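Local coordinates for putative efflux transporter (PDB 4L8J), which probably acts as the periplasmic membrane-fusion (adaptor) protein of an HlyD-type efflux or secretion system, at residues Leu165-Thr170 and Val188-Tyr193; Tyr175-Arg180 and Ser245-Phe250; Ala262-Ser267 and Val282-Val287. All coordinates share one frame; numbering follows the deposited sequence.

Contacts 1 and 2 belong to the same six-stranded antiparallel barrel, contact 3 to a separate region further along the chain. Contact 1 joins strands 166-171 and 185-190 through side chains that are all buried, and its chemistry is wholly apolar. Contact 2, with its centre about 22 Å from that of contact 1, sets helix 176-180, which lies in the chain between those two strands, against the end of barrel strand 238-246; a buried serine-to-carbonyl bond there adjoins apolar groups that reach the surface. Contact 3 lies at the surface, about 39 Å from contact 1 between centres, and relies on a salt bridge, a water and an aliphatic chain against a ring, beside a second subunit.

Contact 1: Leu165-Thr170 and Val188-Tyr193; sequences LRIKFT and VEFDTY
Val188 and Ile167 meet end-on through their methyls: CG1 of Val188 lies 3.8 Å from CD1 of Ile167, and CG2 of Val188 is 3.9 Å from the same methyl, which therefore sits against both branches of the valine. Two residues on, the Phe190 ring lies over Val188. Its CG is turned anti to its own carbonyl carbon (chi1 -62°), which brings the end of the ring nearer strand 166-171, while Val188 CG1 rests 3.8 Å above the ring plane, over its centre. Ile167 CD1 approaches Phe190 CE1 obliquely at 3.9 Å. Leu165 comes in at the ring edge, near the plane, with CD2 3.8 Å from Phe190 CZ, the leucine and the ring running by one another in opposing senses.

The backbones stay well apart, Ile167 CA and Val188 CA being 9.1 Å from each other, as expected of strands 166-171 and 185-190, which are not neighbours in the closed barrel but meet across its interior. Ile219 and Cys239, from two further barrel strands, also touch Ile167 and Val188. With hydrocarbon alone meeting hydrocarbon, the contact depends on shape and exclusion of water, and is consistent with a barrel core of apolar side chains.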
loop_
_atom_site.group_PDB
_atom_site.type_symbol
_atom_site.label_atom_id
_atom_site.label_comp_id
_atom_site.label_asym_id
_atom_site.label_seq_id
_atom_site.Cartn_x
_atom_site.Cartn_y
_atom_site.Cartn_z
ATOM N N LEU A 165 1.756 -16.849 -40.588
ATOM C CA LEU A 165 3.097 -16.878 -40.035
ATOM C C LEU A 165 2.961 -17.188 -38.537
ATOM O O LEU A 165 2.572 -16.322 -37.756
ATOM C CB LEU A 165 3.897 -15.604 -40.298
ATOM C CG LEU A 165 5.385 -15.881 -40.132
ATOM C CD1 LEU A 165 6.132 -15.587 -41.361
ATOM C CD2 LEU A 165 5.940 -15.314 -38.872
ATOM N N ARG A 166 3.229 -18.437 -38.176
ATOM C CA ARG A 166 3.141 -18.974 -36.823
ATOM C C ARG A 166 4.460 -18.845 -36.095
ATOM O O ARG A 166 5.526 -19.111 -36.653
ATOM C CB ARG A 166 2.722 -20.443 -36.830
ATOM C CG ARG A 166 1.264 -20.667 -37.009
ATOM C CD ARG A 166 0.981 -22.151 -36.972
ATOM N NE ARG A 166 -0.424 -22.415 -37.234
ATOM C CZ ARG A 166 -0.958 -22.554 -38.446
ATOM N NH1 ARG A 166 -0.196 -22.466 -39.533
ATOM N NH2 ARG A 166 -2.256 -22.794 -38.580
ATOM N N ILE A 167 4.367 -18.433 -34.831
ATOM C CA ILE A 167 5.490 -18.251 -33.925
ATOM C C ILE A 167 5.182 -19.039 -32.677
ATOM O O ILE A 167 4.096 -18.878 -32.102
ATOM C CB ILE A 167 5.725 -16.748 -33.633
ATOM C CG1 ILE A 167 6.290 -16.030 -34.878
ATOM C CG2 ILE A 167 6.626 -16.530 -32.379
ATOM C CD1 ILE A 167 6.015 -14.637 -34.939
ATOM N N LYS A 168 6.138 -19.881 -32.253
ATOM C CA LYS A 168 6.009 -20.667 -31.043
ATOM C C LYS A 168 6.981 -20.153 -29.985
ATOM O O LYS A 168 8.077 -19.718 -30.295
ATOM C CB LYS A 168 6.210 -22.176 -31.339
ATOM C CG LYS A 168 6.317 -23.129 -30.113
ATOM C CD LYS A 168 5.034 -23.267 -29.244
ATOM N N PHE A 169 6.541 -20.145 -28.740
ATOM C CA PHE A 169 7.354 -19.788 -27.578
ATOM C C PHE A 169 6.756 -20.469 -26.383
ATOM O O PHE A 169 5.635 -20.975 -26.469
ATOM C CB PHE A 169 7.485 -18.270 -27.375
ATOM C CG PHE A 169 6.184 -17.539 -27.153
ATOM C CD1 PHE A 169 5.299 -17.320 -28.208
ATOM C CD2 PHE A 169 5.848 -17.051 -25.896
ATOM C CE1 PHE A 169 4.105 -16.634 -28.008
ATOM C CE2 PHE A 169 4.661 -16.337 -25.704
ATOM C CZ PHE A 169 3.785 -16.158 -26.754
ATOM N N THR A 170 7.511 -20.545 -25.289
ATOM C CA THR A 170 7.023 -21.174 -24.075
ATOM C C THR A 170 7.039 -20.150 -22.968
ATOM O O THR A 170 8.013 -19.459 -22.733
ATOM C CB THR A 170 7.803 -22.460 -23.713
ATOM O OG1 THR A 170 7.717 -23.367 -24.796
ATOM C CG2 THR A 170 7.249 -23.151 -22.495
ATOM N N VAL A 188 5.378 -8.699 -31.891
ATOM C CA VAL A 188 6.582 -9.399 -32.343
ATOM C C VAL A 188 7.587 -8.474 -32.993
ATOM O O VAL A 188 7.261 -7.695 -33.885
ATOM C CB VAL A 188 6.217 -10.551 -33.321
ATOM C CG1 VAL A 188 7.472 -11.253 -33.881
ATOM C CG2 VAL A 188 5.299 -11.550 -32.647
ATOM N N GLU A 189 8.828 -8.656 -32.600
ATOM C CA GLU A 189 9.966 -8.000 -33.210
ATOM C C GLU A 189 10.942 -9.103 -33.661
ATOM O O GLU A 189 11.439 -9.837 -32.813
ATOM C CB GLU A 189 10.608 -6.995 -32.234
ATOM C CG GLU A 189 11.642 -6.111 -32.935
ATOM C CD GLU A 189 12.476 -5.223 -32.030
ATOM O OE1 GLU A 189 12.518 -5.469 -30.803
ATOM O OE2 GLU A 189 13.106 -4.284 -32.561
ATOM N N PHE A 190 11.138 -9.275 -34.995
ATOM C CA PHE A 190 12.053 -10.301 -35.520
ATOM C C PHE A 190 13.499 -9.842 -35.367
ATOM O O PHE A 190 13.803 -8.663 -35.626
ATOM C CB PHE A 190 11.749 -10.646 -36.988
ATOM C CG PHE A 190 10.372 -11.226 -37.201
ATOM C CD1 PHE A 190 10.133 -12.580 -37.003
ATOM C CD2 PHE A 190 9.309 -10.416 -37.584
ATOM C CE1 PHE A 190 8.860 -13.112 -37.197
ATOM C CE2 PHE A 190 8.032 -10.950 -37.757
ATOM C CZ PHE A 190 7.818 -12.294 -37.572
ATOM N N ASP A 191 14.375 -10.755 -34.915
ATOM C CA ASP A 191 15.809 -10.500 -34.743
ATOM C C ASP A 191 16.470 -10.076 -36.077
ATOM O O ASP A 191 17.377 -9.257 -36.055
ATOM C CB ASP A 191 16.517 -11.756 -34.185
ATOM C CG ASP A 191 16.094 -12.136 -32.766
ATOM O OD1 ASP A 191 15.462 -11.293 -32.085
ATOM O OD2 ASP A 191 16.452 -13.243 -32.315
ATOM N N THR A 192 15.987 -10.611 -37.221
ATOM C CA THR A 192 16.492 -10.298 -38.575
ATOM C C THR A 192 15.987 -8.899 -39.056
ATOM O O THR A 192 16.561 -8.344 -39.993
ATOM C CB THR A 192 16.089 -11.415 -39.578
ATOM O OG1 THR A 192 16.202 -12.697 -38.955
ATOM C CG2 THR A 192 16.959 -11.427 -40.835
ATOM N N TYR A 193 14.932 -8.334 -38.407
ATOM C CA TYR A 193 14.346 -7.046 -38.777
ATOM C C TYR A 193 14.047 -6.204 -37.546
ATOM O O TYR A 193 12.903 -5.775 -37.326
ATOM C CB TYR A 193 13.060 -7.267 -39.590
ATOM C CG TYR A 193 13.280 -7.988 -40.894
ATOM C CD1 TYR A 193 13.782 -7.322 -42.008
ATOM C CD2 TYR A 193 12.950 -9.333 -41.032
ATOM C CE1 TYR A 193 13.954 -7.978 -43.226
ATOM C CE2 TYR A 193 13.129 -10.001 -42.242
ATOM C CZ TYR A 193 13.647 -9.324 -43.331
ATOM O OH TYR A 193 13.832 -9.993 -44.518
#

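Contact 2: Tyr175-Arg180 and Ser245-Phe250; sequences YLYLLR and SDIAPF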
loop_
_atom_site.group_PDB
_atom_site.type_symbol
_atom_site.label_atom_id
_atom_site.label_comp_id
_atom_site.label_asym_id
_atom_site.label_seq_id
_atom_site.Cartn_x
_atom_site.Cartn_y
_atom_site.Cartn_z
ATOM N N TYR A 175 3.393 -17.512 -15.127
ATOM C CA TYR A 175 2.843 -16.402 -15.891
ATOM C C TYR A 175 1.522 -16.775 -16.586
ATOM O O TYR A 175 1.085 -16.045 -17.460
ATOM C CB TYR A 175 3.864 -15.867 -16.928
ATOM C CG TYR A 175 5.115 -15.219 -16.367
ATOM C CD1 TYR A 175 5.135 -14.684 -15.081
ATOM C CD2 TYR A 175 6.265 -15.103 -17.135
ATOM C CE1 TYR A 175 6.294 -14.115 -14.548
ATOM C CE2 TYR A 175 7.426 -14.505 -16.623
ATOM C CZ TYR A 175 7.431 -14.005 -15.330
ATOM O OH TYR A 175 8.562 -13.417 -14.806
ATOM N N LEU A 176 0.881 -17.900 -16.200
ATOM C CA LEU A 176 -0.414 -18.286 -16.742
ATOM C C LEU A 176 -1.458 -17.160 -16.577
ATOM O O LEU A 176 -2.246 -16.939 -17.498
ATOM C CB LEU A 176 -0.922 -19.569 -16.080
ATOM C CG LEU A 176 -2.281 -20.117 -16.592
ATOM C CD1 LEU A 176 -2.254 -20.369 -18.116
ATOM C CD2 LEU A 176 -2.692 -21.355 -15.818
ATOM N N TYR A 177 -1.451 -16.444 -15.421
ATOM C CA TYR A 177 -2.401 -15.341 -15.154
ATOM C C TYR A 177 -2.250 -14.213 -16.185
ATOM O O TYR A 177 -3.240 -13.573 -16.542
ATOM C CB TYR A 177 -2.247 -14.807 -13.721
ATOM C CG TYR A 177 -0.998 -13.995 -13.456
ATOM C CD1 TYR A 177 0.229 -14.616 -13.240
ATOM C CD2 TYR A 177 -1.056 -12.612 -13.335
ATOM C CE1 TYR A 177 1.382 -13.875 -12.983
ATOM C CE2 TYR A 177 0.088 -11.862 -13.056
ATOM C CZ TYR A 177 1.309 -12.497 -12.896
ATOM O OH TYR A 177 2.452 -11.773 -12.622
ATOM N N LEU A 178 -1.023 -14.010 -16.709
ATOM C CA LEU A 178 -0.801 -12.982 -17.719
ATOM C C LEU A 178 -1.399 -13.414 -19.045
ATOM O O LEU A 178 -1.947 -12.566 -19.733
ATOM C CB LEU A 178 0.688 -12.585 -17.862
ATOM C CG LEU A 178 1.322 -11.999 -16.577
ATOM C CD1 LEU A 178 2.838 -11.907 -16.690
ATOM C CD2 LEU A 178 0.703 -10.665 -16.196
ATOM N N LEU A 179 -1.335 -14.720 -19.391
ATOM C CA LEU A 179 -1.944 -15.229 -20.623
ATOM C C LEU A 179 -3.473 -15.224 -20.541
ATOM O O LEU A 179 -4.133 -15.050 -21.557
ATOM C CB LEU A 179 -1.474 -16.649 -20.945
ATOM C CG LEU A 179 -0.041 -16.790 -21.469
ATOM C CD1 LEU A 179 0.409 -18.244 -21.393
ATOM C CD2 LEU A 179 0.074 -16.294 -22.914
ATOM N N ARG A 180 -4.029 -15.432 -19.340
ATOM C CA ARG A 180 -5.467 -15.449 -19.120
ATOM C C ARG A 180 -6.068 -14.021 -19.025
ATOM O O ARG A 180 -7.275 -13.881 -19.189
ATOM C CB ARG A 180 -5.803 -16.223 -17.836
ATOM C CG ARG A 180 -5.690 -17.730 -17.981
ATOM C CD ARG A 180 -5.790 -18.402 -16.629
ATOM N NE ARG A 180 -6.042 -19.841 -16.761
ATOM C CZ ARG A 180 -6.117 -20.696 -15.740
ATOM N NH1 ARG A 180 -5.927 -20.272 -14.486
ATOM N NH2 ARG A 180 -6.365 -21.983 -15.963
ATOM N N SER A 245 -0.323 -7.194 -20.544
ATOM C CA SER A 245 -1.546 -7.574 -19.870
ATOM C C SER A 245 -1.945 -6.541 -18.820
ATOM O O SER A 245 -1.198 -6.330 -17.860
ATOM C CB SER A 245 -1.376 -8.936 -19.184
ATOM O OG SER A 245 -0.920 -9.958 -20.055
ATOM N N ASP A 246 -3.154 -5.966 -18.953
ATOM C CA ASP A 246 -3.656 -5.082 -17.907
ATOM C C ASP A 246 -4.317 -5.978 -16.863
ATOM O O ASP A 246 -5.368 -6.545 -17.126
ATOM C CB ASP A 246 -4.596 -3.987 -18.447
ATOM C CG ASP A 246 -4.943 -2.912 -17.417
ATOM O OD1 ASP A 246 -4.758 -3.160 -16.208
ATOM O OD2 ASP A 246 -5.424 -1.839 -17.822
ATOM N N ILE A 247 -3.663 -6.170 -15.709
ATOM C CA ILE A 247 -4.197 -7.029 -14.654
ATOM C C ILE A 247 -5.207 -6.302 -13.733
ATOM O O ILE A 247 -5.740 -6.928 -12.826
ATOM C CB ILE A 247 -3.090 -7.715 -13.822
ATOM C CG1 ILE A 247 -2.216 -6.694 -13.051
ATOM C CG2 ILE A 247 -2.258 -8.690 -14.694
ATOM C CD1 ILE A 247 -1.412 -7.411 -11.941
ATOM N N ALA A 248 -5.455 -5.000 -13.936
ATOM C CA ALA A 248 -6.462 -4.257 -13.130
ATOM C C ALA A 248 -7.201 -3.265 -14.026
ATOM O O ALA A 248 -7.064 -2.053 -13.855
ATOM C CB ALA A 248 -5.800 -3.539 -11.956
ATOM N N PRO A 249 -7.943 -3.756 -15.039
ATOM C CA PRO A 249 -8.601 -2.826 -15.983
ATOM C C PRO A 249 -9.711 -1.981 -15.345
ATOM O O PRO A 249 -10.006 -0.902 -15.840
ATOM C CB PRO A 249 -9.161 -3.760 -17.073
ATOM C CG PRO A 249 -9.390 -5.082 -16.358
ATOM C CD PRO A 249 -8.215 -5.174 -15.394
ATOM N N PHE A 250 -10.256 -2.436 -14.230
ATOM C CA PHE A 250 -11.325 -1.805 -13.460
ATOM C C PHE A 250 -10.917 -0.452 -12.851
ATOM O O PHE A 250 -11.815 0.302 -12.457
ATOM C CB PHE A 250 -11.781 -2.740 -12.323
ATOM C CG PHE A 250 -10.667 -3.337 -11.481
ATOM C CD1 PHE A 250 -10.149 -2.649 -10.385
ATOM C CD2 PHE A 250 -10.142 -4.593 -11.781
ATOM C CE1 PHE A 250 -9.107 -3.192 -9.627
ATOM C CE2 PHE A 250 -9.129 -5.154 -10.993
ATOM C CZ PHE A 250 -8.606 -4.449 -9.934
#
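Tyr177 meets Ile247 on the solvent-facing side of the contact, its ring atom CE2 lying 4.3 Å from Ile247 CG2 in an oblique approach. The next residue of the helix backs the same ring: Leu178 CG sits 3.7 Å above the Tyr177 ring plane, offset toward its rim. Leu178 then carries the apolar part of the contact through one branch, CD2, which is 3.9 Å from Ile247 CG2 and 4.0 Å from Ser245 CB. Ile247 offers that methyl because its CG2 is anti to its carbonyl carbon, while CG1 takes the place between backbone N and carbonyl carbon (chi1 63°).

Helix 176-180 is the short helix set against a six-stranded antiparallel barrel, as in other membrane-fusion proteins, and Leu178 also packs on Ile21 and Lys23 of barrel strand 20-29. The polar link runs from the Ser245 hydroxyl to the helix backbone: Ser245 OG, near the end of strand 238-246, donates to Leu178 O over 2.8 Å. The C=O...donor angle is 123°, with the donor tilted 33° from the carbonyl plane. Replacing Ser245 by an alanine would probably leave this Leu178 carbonyl without its hydroxyl partner and open a small gap beside it. At the last residue of the strand, Asp246 OD1 accepts from Ala248 N at 3.0 Å, an Asx turn that bends the chain around Ile247. At the end of helix 176-180, Arg180 leads away from this strand to a salt bridge with Asp207.

Contact 3: Ala262-Ser267 and Val282-Val287; sequences AVFGDS and VNRREV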
loop_
_atom_site.group_PDB
_atom_site.type_symbol
_atom_site.label_atom_id
_atom_site.label_comp_id
_atom_site.label_asym_id
_atom_site.label_seq_id
_atom_site.Cartn_x
_atom_site.Cartn_y
_atom_site.Cartn_z
ATOM N N ALA A 262 13.212 11.208 -11.185
ATOM C CA ALA A 262 12.737 11.963 -12.353
ATOM C C ALA A 262 12.031 13.263 -11.948
ATOM O O ALA A 262 11.963 14.191 -12.755
ATOM C CB ALA A 262 11.772 11.107 -13.178
ATOM N N VAL A 263 11.483 13.314 -10.720
ATOM C CA VAL A 263 10.649 14.413 -10.283
ATOM C C VAL A 263 11.455 15.489 -9.523
ATOM O O VAL A 263 12.312 15.184 -8.687
ATOM C CB VAL A 263 9.436 13.873 -9.450
ATOM C CG1 VAL A 263 8.539 15.002 -8.942
ATOM C CG2 VAL A 263 8.609 12.872 -10.264
ATOM N N PHE A 264 11.157 16.762 -9.843
ATOM C CA PHE A 264 11.800 17.912 -9.218
ATOM C C PHE A 264 10.781 19.051 -9.011
ATOM O O PHE A 264 9.678 19.031 -9.581
ATOM C CB PHE A 264 13.019 18.378 -10.054
ATOM C CG PHE A 264 12.735 18.732 -11.493
ATOM C CD1 PHE A 264 12.821 17.768 -12.494
ATOM C CD2 PHE A 264 12.407 20.033 -11.852
ATOM C CE1 PHE A 264 12.571 18.101 -13.829
ATOM C CE2 PHE A 264 12.184 20.368 -13.190
ATOM C CZ PHE A 264 12.262 19.397 -14.168
ATOM N N GLY A 265 11.163 20.012 -8.172
ATOM C CA GLY A 265 10.334 21.165 -7.851
ATOM C C GLY A 265 10.737 22.440 -8.574
ATOM O O GLY A 265 11.464 22.415 -9.568
ATOM N N ASP A 266 10.247 23.566 -8.065
ATOM C CA ASP A 266 10.515 24.921 -8.544
ATOM C C ASP A 266 10.733 25.815 -7.316
ATOM O O ASP A 266 9.979 25.708 -6.353
ATOM C CB ASP A 266 9.331 25.428 -9.408
ATOM C CG ASP A 266 9.625 26.639 -10.287
ATOM O OD1 ASP A 266 10.157 27.645 -9.762
ATOM O OD2 ASP A 266 9.268 26.602 -11.485
ATOM N N SER A 267 11.741 26.700 -7.351
ATOM C CA SER A 267 12.010 27.604 -6.219
ATOM C C SER A 267 10.889 28.658 -6.068
ATOM O O SER A 267 10.736 29.221 -4.983
ATOM C CB SER A 267 13.375 28.276 -6.361
ATOM O OG SER A 267 13.465 29.118 -7.502
ATOM N N VAL A 282 15.094 18.068 -24.205
ATOM C CA VAL A 282 14.238 18.023 -23.020
ATOM C C VAL A 282 13.336 19.245 -22.946
ATOM O O VAL A 282 13.712 20.323 -23.389
ATOM C CB VAL A 282 14.997 17.817 -21.692
ATOM C CG1 VAL A 282 15.655 16.440 -21.653
ATOM C CG2 VAL A 282 16.007 18.938 -21.427
ATOM N N ASN A 283 12.127 19.038 -22.406
ATOM C CA ASN A 283 11.102 20.057 -22.154
ATOM C C ASN A 283 10.432 19.742 -20.837
ATOM O O ASN A 283 10.036 18.593 -20.594
ATOM C CB ASN A 283 10.075 20.132 -23.284
ATOM C CG ASN A 283 10.673 20.618 -24.585
ATOM O OD1 ASN A 283 11.048 19.828 -25.453
ATOM N ND2 ASN A 283 10.823 21.925 -24.720
ATOM N N ARG A 284 10.311 20.766 -19.985
ATOM C CA ARG A 284 9.721 20.604 -18.662
ATOM C C ARG A 284 8.212 20.314 -18.756
ATOM O O ARG A 284 7.505 20.897 -19.575
ATOM C CB ARG A 284 9.990 21.820 -17.782
ATOM C CG ARG A 284 9.957 21.485 -16.286
ATOM C CD ARG A 284 10.183 22.710 -15.421
ATOM N NE ARG A 284 9.203 23.768 -15.704
ATOM C CZ ARG A 284 8.975 24.805 -14.906
ATOM N NH1 ARG A 284 9.631 24.923 -13.758
ATOM N NH2 ARG A 284 8.073 25.719 -15.237
ATOM N N ARG A 285 7.755 19.379 -17.918
ATOM C CA ARG A 285 6.377 18.944 -17.870
ATOM C C ARG A 285 5.897 18.883 -16.423
ATOM O O ARG A 285 6.478 18.161 -15.602
ATOM C CB ARG A 285 6.257 17.575 -18.571
ATOM C CG ARG A 285 4.885 16.919 -18.476
ATOM C CD ARG A 285 3.884 17.423 -19.511
ATOM N NE ARG A 285 4.278 17.066 -20.878
ATOM C CZ ARG A 285 4.163 15.859 -21.419
ATOM N NH1 ARG A 285 3.631 14.856 -20.723
ATOM N NH2 ARG A 285 4.566 15.644 -22.666
ATOM N N GLU A 286 4.826 19.638 -16.112
ATOM C CA GLU A 286 4.248 19.606 -14.780
ATOM C C GLU A 286 3.434 18.322 -14.614
ATOM O O GLU A 286 2.692 17.912 -15.518
ATOM C CB GLU A 286 3.383 20.841 -14.494
ATOM C CG GLU A 286 2.934 20.839 -13.047
ATOM C CD GLU A 286 2.003 21.943 -12.598
ATOM O OE1 GLU A 286 1.624 22.793 -13.434
ATOM O OE2 GLU A 286 1.649 21.951 -11.398
ATOM N N VAL A 287 3.629 17.674 -13.471
ATOM C CA VAL A 287 2.971 16.414 -13.121
ATOM C C VAL A 287 2.301 16.569 -11.734
ATOM O O VAL A 287 2.683 17.449 -10.952
ATOM C CB VAL A 287 3.966 15.208 -13.145
ATOM C CG1 VAL A 287 4.573 14.996 -14.539
ATOM C CG2 VAL A 287 5.075 15.342 -12.084
HETATM O O HOH W 1 11.843 23.651 -12.255
#
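Arg284 lays its aliphatic chain obliquely against the Phe264 ring, with CG 3.8 Å from Phe264 CZ and CD 3.8 Å from Phe264 CE2. It is the methylene part of the arginine that touches, the guanidinium running on past the ring toward Asp266. The chain bends at its third torsion (chi3 57°), and this turn carries the charged end to the carboxylate.

There Arg284 NH1 donates to Asp266 OD2 over 2.8 Å, with an N-H...acceptor angle of 155°, as part of a salt bridge. The oxygen lies at the edge of the guanidinium, near its plane, but is itself met on its anti side. This is a single-oxygen bridge and not a paired one, since Arg284 NH2 stays 4.0 Å from Asp266 OD2; the two planes stand 56° apart. A water at the same edge also accepts from Arg284 NH1, 3.0 Å away, and donates to Gly265 O at 3.0 Å. Two bonds thus grip NH1, one to a side chain and one through water to the backbone. The other carboxylate oxygen, Asp266 OD1, accepts from Glu268 N, which would hold the acid's orientation, while Arg284 also forms a cation-pi contact with Tyr273.

Tyr273 comes from strand 271-278, which bonds through its backbone to Phe264 and pairs with strand 281-289. The second subunit approaches too, its Glu320 accepting from Arg284 N. The arrangement is that of a beta hairpin, 271-278 with 281-289, whose preceding, weakly bonded strand 264-266 is joined to it by the Phe264-Tyr273 backbone bond and by these side chains, at a subunit interface.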